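Local coordinates for protein 24-sterol C-methyltransferase (Haloferax volcanii, PDB 6F5Z) that probably transfers methyl groups from S-adenosyl-L-methionine as a class I methyltransferase, working in complex with the Trm112 activator protein, at residues F136-V140 with Y168-F172; N141-E145 with M160-H165. The contacts are given in a common frame with arbitrary orientation. Where two conformers were deposited one is given. Numbering follows the deposited sequence.

Contact 1: residues F136-V140 with Y168-F172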
loop_
_atom_site.group_PDB
_atom_site.type_symbol
_atom_site.label_atom_id
_atom_site.label_comp_id
_atom_site.label_asym_id
_atom_site.label_seq_id
_atom_site.Cartn_x
_atom_site.Cartn_y
_atom_site.Cartn_z
ATOM N N PHE B 136 -1.229 -8.734 3.839
ATOM C CA PHE B 136 -1.548 -9.729 2.823
ATOM C C PHE B 136 -1.474 -8.984 1.490
ATOM O O PHE B 136 -2.243 -8.035 1.272
ATOM C CB PHE B 136 -2.972 -10.335 3.036
ATOM C CG PHE B 136 -3.435 -11.248 1.905
ATOM C CD1 PHE B 136 -2.541 -12.131 1.287
ATOM C CD2 PHE B 136 -4.768 -11.275 1.517
ATOM C CE1 PHE B 136 -2.968 -12.972 0.268
ATOM C CE2 PHE B 136 -5.204 -12.150 0.536
ATOM C CZ PHE B 136 -4.308 -12.996 -0.085
ATOM N N TYR B 137 -0.600 -9.472 0.576
ATOM C CA TYR B 137 -0.460 -8.943 -0.780
ATOM C C TYR B 137 -1.120 -9.975 -1.705
ATOM O O TYR B 137 -0.579 -11.082 -1.860
ATOM C CB TYR B 137 1.031 -8.737 -1.119
ATOM C CG TYR B 137 1.515 -7.360 -0.728
ATOM C CD1 TYR B 137 1.591 -6.977 0.608
ATOM C CD2 TYR B 137 1.893 -6.436 -1.696
ATOM C CE1 TYR B 137 1.947 -5.675 0.969
ATOM C CE2 TYR B 137 2.273 -5.137 -1.350
ATOM C CZ TYR B 137 2.281 -4.754 -0.019
ATOM O OH TYR B 137 2.619 -3.458 0.293
ATOM N N CYS B 138 -2.276 -9.614 -2.284
ATOM C CA CYS B 138 -3.061 -10.504 -3.100
ATOM C C CYS B 138 -3.027 -9.999 -4.543
ATOM O O CYS B 138 -3.661 -8.978 -4.847
ATOM C CB CYS B 138 -4.492 -10.495 -2.560
ATOM S SG CYS B 138 -5.612 -11.593 -3.453
ATOM N N ALA B 139 -2.293 -10.732 -5.424
ATOM C CA ALA B 139 -2.150 -10.275 -6.802
ATOM C C ALA B 139 -2.848 -11.288 -7.698
ATOM O O ALA B 139 -2.606 -12.508 -7.555
ATOM C CB ALA B 139 -0.685 -10.172 -7.170
ATOM N N VAL B 140 -3.718 -10.801 -8.600
ATOM C CA VAL B 140 -4.503 -11.698 -9.422
ATOM C C VAL B 140 -4.649 -11.144 -10.823
ATOM O O VAL B 140 -4.826 -9.929 -10.991
ATOM C CB VAL B 140 -5.912 -11.993 -8.837
ATOM C CG1 VAL B 140 -5.834 -12.723 -7.489
ATOM C CG2 VAL B 140 -6.747 -10.722 -8.706
ATOM N N TYR B 168 -13.102 -7.327 -4.045
ATOM C CA TYR B 168 -11.905 -7.708 -3.284
ATOM C C TYR B 168 -11.791 -6.790 -2.055
ATOM O O TYR B 168 -11.530 -7.283 -0.969
ATOM C CB TYR B 168 -10.637 -7.520 -4.140
ATOM C CG TYR B 168 -10.265 -8.793 -4.864
ATOM C CD1 TYR B 168 -9.512 -9.784 -4.233
ATOM C CD2 TYR B 168 -10.687 -9.030 -6.178
ATOM C CE1 TYR B 168 -9.213 -10.986 -4.872
ATOM C CE2 TYR B 168 -10.354 -10.219 -6.839
ATOM C CZ TYR B 168 -9.656 -11.209 -6.167
ATOM O OH TYR B 168 -9.376 -12.404 -6.774
ATOM N N ARG B 169 -12.068 -5.482 -2.194
ATOM C CA ARG B 169 -11.954 -4.596 -1.020
ATOM C C ARG B 169 -13.004 -4.974 0.032
ATOM O O ARG B 169 -12.687 -5.042 1.228
ATOM C CB ARG B 169 -12.110 -3.115 -1.420
ATOM C CG ARG B 169 -11.075 -2.655 -2.442
ATOM C CD ARG B 169 -10.947 -1.124 -2.564
ATOM N NE ARG B 169 -12.227 -0.460 -2.821
ATOM C CZ ARG B 169 -12.762 -0.320 -4.034
ATOM N NH1 ARG B 169 -12.174 -0.868 -5.100
ATOM N NH2 ARG B 169 -13.903 0.345 -4.192
ATOM N N GLU B 170 -14.247 -5.221 -0.428
ATOM C CA GLU B 170 -15.317 -5.579 0.488
ATOM C C GLU B 170 -15.013 -6.892 1.192
ATOM O O GLU B 170 -15.224 -7.003 2.398
ATOM C CB GLU B 170 -16.647 -5.687 -0.280
ATOM C CG GLU B 170 -17.133 -4.363 -0.869
ATOM C CD GLU B 170 -18.141 -4.441 -2.013
ATOM O OE1 GLU B 170 -18.616 -5.554 -2.336
ATOM O OE2 GLU B 170 -18.448 -3.379 -2.601
ATOM N N ALA B 171 -14.497 -7.903 0.451
ATOM C CA ALA B 171 -14.215 -9.207 1.069
ATOM C C ALA B 171 -13.088 -9.061 2.095
ATOM O O ALA B 171 -13.119 -9.724 3.133
ATOM C CB ALA B 171 -13.789 -10.199 -0.001
ATOM N N PHE B 172 -12.055 -8.245 1.798
ATOM C CA PHE B 172 -10.974 -8.073 2.766
ATOM C C PHE B 172 -11.537 -7.475 4.054
ATOM O O PHE B 172 -11.265 -8.001 5.124
ATOM C CB PHE B 172 -9.930 -7.103 2.205
ATOM C CG PHE B 172 -8.824 -7.753 1.400
ATOM C CD1 PHE B 172 -9.106 -8.766 0.494
ATOM C CD2 PHE B 172 -7.525 -7.278 1.482
ATOM C CE1 PHE B 172 -8.084 -9.328 -0.309
ATOM C CE2 PHE B 172 -6.499 -7.874 0.730
ATOM C CZ PHE B 172 -6.789 -8.865 -0.175
#

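Contact 2: residues N141-E145 with M160-H165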
loop_
_atom_site.group_PDB
_atom_site.type_symbol
_atom_site.label_atom_id
_atom_site.label_comp_id
_atom_site.label_asym_id
_atom_site.label_seq_id
_atom_site.Cartn_x
_atom_site.Cartn_y
_atom_site.Cartn_z
ATOM N N ASN B 141 -4.703 -12.059 -11.821
ATOM C CA ASN B 141 -4.981 -11.674 -13.200
ATOM C C ASN B 141 -6.398 -12.034 -13.624
ATOM O O ASN B 141 -6.831 -11.563 -14.671
ATOM C CB ASN B 141 -3.955 -12.293 -14.183
ATOM C CG ASN B 141 -2.582 -11.711 -13.984
ATOM O OD1 ASN B 141 -2.448 -10.649 -13.406
ATOM N ND2 ASN B 141 -1.533 -12.390 -14.416
ATOM N N TYR B 142 -7.109 -12.841 -12.822
ATOM C CA TYR B 142 -8.480 -13.250 -13.108
ATOM C C TYR B 142 -9.365 -12.403 -12.186
ATOM O O TYR B 142 -9.362 -12.623 -10.968
ATOM C CB TYR B 142 -8.650 -14.742 -12.812
ATOM C CG TYR B 142 -10.057 -15.252 -13.036
ATOM C CD1 TYR B 142 -10.558 -15.435 -14.328
ATOM C CD2 TYR B 142 -10.875 -15.566 -11.966
ATOM C CE1 TYR B 142 -11.841 -15.947 -14.541
ATOM C CE2 TYR B 142 -12.147 -16.109 -12.163
ATOM C CZ TYR B 142 -12.628 -16.280 -13.451
ATOM O OH TYR B 142 -13.884 -16.817 -13.641
ATOM N N TYR B 143 -10.084 -11.416 -12.755
ATOM C CA TYR B 143 -10.918 -10.518 -11.986
ATOM C C TYR B 143 -11.915 -9.870 -12.930
ATOM O O TYR B 143 -11.707 -9.896 -14.155
ATOM C CB TYR B 143 -10.078 -9.520 -11.154
ATOM C CG TYR B 143 -9.165 -8.638 -11.969
ATOM C CD1 TYR B 143 -7.866 -9.042 -12.279
ATOM C CD2 TYR B 143 -9.593 -7.394 -12.420
ATOM C CE1 TYR B 143 -7.022 -8.238 -13.040
ATOM C CE2 TYR B 143 -8.752 -6.573 -13.180
ATOM C CZ TYR B 143 -7.461 -7.004 -13.478
ATOM O OH TYR B 143 -6.613 -6.218 -14.237
ATOM N N GLU B 144 -12.993 -9.298 -12.376
ATOM C CA GLU B 144 -14.108 -8.849 -13.205
ATOM C C GLU B 144 -13.741 -7.862 -14.300
ATOM O O GLU B 144 -14.151 -8.057 -15.458
ATOM C CB GLU B 144 -15.243 -8.266 -12.341
ATOM C CG GLU B 144 -16.565 -8.126 -13.104
ATOM C CD GLU B 144 -17.149 -9.469 -13.492
ATOM O OE1 GLU B 144 -16.935 -10.467 -12.763
ATOM O OE2 GLU B 144 -17.908 -9.492 -14.489
ATOM N N GLU B 145 -13.003 -6.811 -13.955
ATOM C CA GLU B 145 -12.684 -5.756 -14.908
ATOM C C GLU B 145 -11.790 -6.258 -16.057
ATOM O O GLU B 145 -11.797 -5.634 -17.135
ATOM C CB GLU B 145 -12.031 -4.563 -14.192
ATOM C CG GLU B 145 -12.996 -3.821 -13.270
ATOM C CD GLU B 145 -13.065 -4.337 -11.838
ATOM O OE1 GLU B 145 -12.738 -5.517 -11.595
ATOM O OE2 GLU B 145 -13.455 -3.546 -10.956
ATOM N N MET B 160 -13.627 -21.220 -10.161
ATOM C CA MET B 160 -12.871 -20.001 -9.866
ATOM C C MET B 160 -13.784 -18.877 -9.320
ATOM O O MET B 160 -14.955 -18.783 -9.723
ATOM C CB MET B 160 -12.178 -19.535 -11.158
ATOM C CG MET B 160 -11.264 -20.609 -11.764
ATOM S SD MET B 160 -10.867 -20.265 -13.500
ATOM C CE MET B 160 -9.694 -18.923 -13.296
ATOM N N THR B 161 -13.236 -17.988 -8.473
ATOM C CA THR B 161 -13.977 -16.857 -7.949
ATOM C C THR B 161 -13.574 -15.632 -8.764
ATOM O O THR B 161 -12.391 -15.283 -8.836
ATOM C CB THR B 161 -13.716 -16.711 -6.450
ATOM O OG1 THR B 161 -14.366 -17.808 -5.796
ATOM C CG2 THR B 161 -14.281 -15.395 -5.879
ATOM N N ARG B 162 -14.562 -14.975 -9.365
ATOM C CA ARG B 162 -14.317 -13.821 -10.222
ATOM C C ARG B 162 -14.874 -12.606 -9.518
ATOM O O ARG B 162 -16.084 -12.406 -9.476
ATOM C CB ARG B 162 -14.979 -14.009 -11.595
ATOM C CG ARG B 162 -14.331 -13.096 -12.637
ATOM C CD ARG B 162 -14.841 -13.445 -14.030
ATOM N NE ARG B 162 -16.059 -12.689 -14.322
ATOM C CZ ARG B 162 -16.957 -13.029 -15.239
ATOM N NH1 ARG B 162 -18.009 -12.257 -15.460
ATOM N NH2 ARG B 162 -16.825 -14.158 -15.921
ATOM N N TRP B 163 -14.001 -11.827 -8.879
ATOM C CA TRP B 163 -14.448 -10.652 -8.158
ATOM C C TRP B 163 -13.986 -9.397 -8.841
ATOM O O TRP B 163 -12.914 -9.389 -9.462
ATOM C CB TRP B 163 -13.876 -10.622 -6.734
ATOM C CG TRP B 163 -14.550 -11.514 -5.732
ATOM C CD1 TRP B 163 -15.781 -12.122 -5.833
ATOM C CD2 TRP B 163 -14.009 -11.906 -4.471
ATOM N NE1 TRP B 163 -16.023 -12.883 -4.706
ATOM C CE2 TRP B 163 -14.952 -12.749 -3.843
ATOM C CE3 TRP B 163 -12.792 -11.645 -3.820
ATOM C CZ2 TRP B 163 -14.702 -13.333 -2.583
ATOM C CZ3 TRP B 163 -12.561 -12.190 -2.573
ATOM C CH2 TRP B 163 -13.505 -13.032 -1.969
ATOM N N SER B 164 -14.758 -8.311 -8.667
ATOM C CA SER B 164 -14.304 -6.995 -9.147
ATOM C C SER B 164 -13.290 -6.372 -8.151
ATOM O O SER B 164 -13.132 -6.860 -7.036
ATOM C CB SER B 164 -15.490 -6.035 -9.249
ATOM O OG SER B 164 -16.006 -5.890 -7.940
ATOM N N HIS B 165 -12.685 -5.240 -8.518
ATOM C CA HIS B 165 -11.801 -4.529 -7.582
ATOM C C HIS B 165 -12.602 -4.257 -6.278
ATOM O O HIS B 165 -12.109 -4.499 -5.167
ATOM C CB HIS B 165 -11.388 -3.171 -8.164
ATOM C CG HIS B 165 -10.366 -3.216 -9.256
ATOM N ND1 HIS B 165 -9.384 -2.223 -9.348
ATOM C CD2 HIS B 165 -10.155 -4.120 -10.235
ATOM C CE1 HIS B 165 -8.662 -2.525 -10.425
ATOM N NE2 HIS B 165 -9.100 -3.635 -11.014
HETATM O O HOH W 1 -11.130 -12.885 -8.913
HETATM O O HOH W 2 -15.294 -16.478 -15.780
HETATM O O HOH W 3 -15.737 -18.025 -12.237
HETATM O O HOH W 4 -7.203 -3.697 -13.118
#

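Contact 1: residues F136-V140 with Y168-F172
Side chains bridge a wide gap here: the axes of strand 136-140 and helix 168-172 come no closer than 12.1 Å, yet Tyr168 and Phe172 from the helix meet Phe136, Cys138 and Val140 from the strand at van der Waals distance. This is helix-on-sheet packing in the Rossmann-like class I methyltransferase fold, whose strand order 3-2-1-4-5-7-6 places strand 134-140, the fifth of the sheet, between parallel strand 104-110 and antiparallel strand 218-224. The two elements run nearly antiparallel, at 150°, and no hydrogen bond joins them. Extended strand geometry sends Phe136, Cys138 and Val140 toward the helix, whereas Tyr137 and Ala139 point away; Tyr137 hydrogen-bonds through its hydroxyl to Ala180 of a second subunit. Tyr168 and Phe172, one helical turn apart and linked by the Phe172 N to Tyr168 O hydrogen bond (3.0 Å), face the strand together. Their long, flat rings suit the broad gap, while compact Cys138 leaves room between them. The Phe136 and Phe172 rings lie at 21° with centroids 5.5 Å apart, but are slid so far that they barely overlap. Val140 CG2 lies 3.9 Å from Tyr168 CZ, its branched side chain filling space beside the ring. The helix also covers strand 218-224, Phe172 touching Thr221. Cys138 SG makes an oblique sulfur-aromatic contact 5.1 Å from the Tyr168 centroid, while Cys138 CB meets the Phe172 edge, 3.7 Å from CZ.

Contact 2: residues N141-E145 with M160-H165
Arg162 and Glu144 form a two-pronged salt bridge, with Arg162 NE to Glu144 OE1 and Arg162 NH1 to Glu144 OE2 both 2.9 Å; the planar guanidinium matches the carboxylate. Between the backbones, Glu144 N donates to Trp163 O (2.9 Å), and a water bridges Tyr142 O, Thr161 O and Trp163 N. Glu145 turns its carboxylate to the start of the helix, where His165 N reaches OE1 and OE2, each at 3.1 Å. Tyr143 OH bonds to Gly217 O, and a water joins Tyr143 OH to His165 NE2. Packing centres on Tyr142, a ring with two usable faces: Met160 CE sits 3.6 Å from its centroid (CH-pi), Met160 SD, 4.5 Å from it over the same face, makes a Met-aromatic contact, and the aliphatic Arg162 CG lies over the opposite face, 4.0 Å from the centroid. Ser164, small and hydroxyl-bearing, caps a backbone N just past His165 through OG, while its N bonds to Glu167 OE1, consistent with a capping box starting helix 165-174.

Both contacts belong to one connection, from strand 134-140 to helix 165-174. Contact 2 joins the two ends of the intervening loop, next to strand 136-140 and helix residues 168-172, which contact 1 packs together, and their centres lie 10 Å apart. Trp163 joins them physically: its CH2 is 3.5 Å from Ala171 CB and its CB 3.5 Å from Tyr168 CE2. Bound S-adenosyl-L-homocysteine lies about 10 Å from the side chain of Val140 and about 9 Å from that of Met160, too far for direct contact with either. Tyr114 touches Val140 of contact 1 as well as Tyr142 and Met160 of contact 2, giving them a shared neighbour.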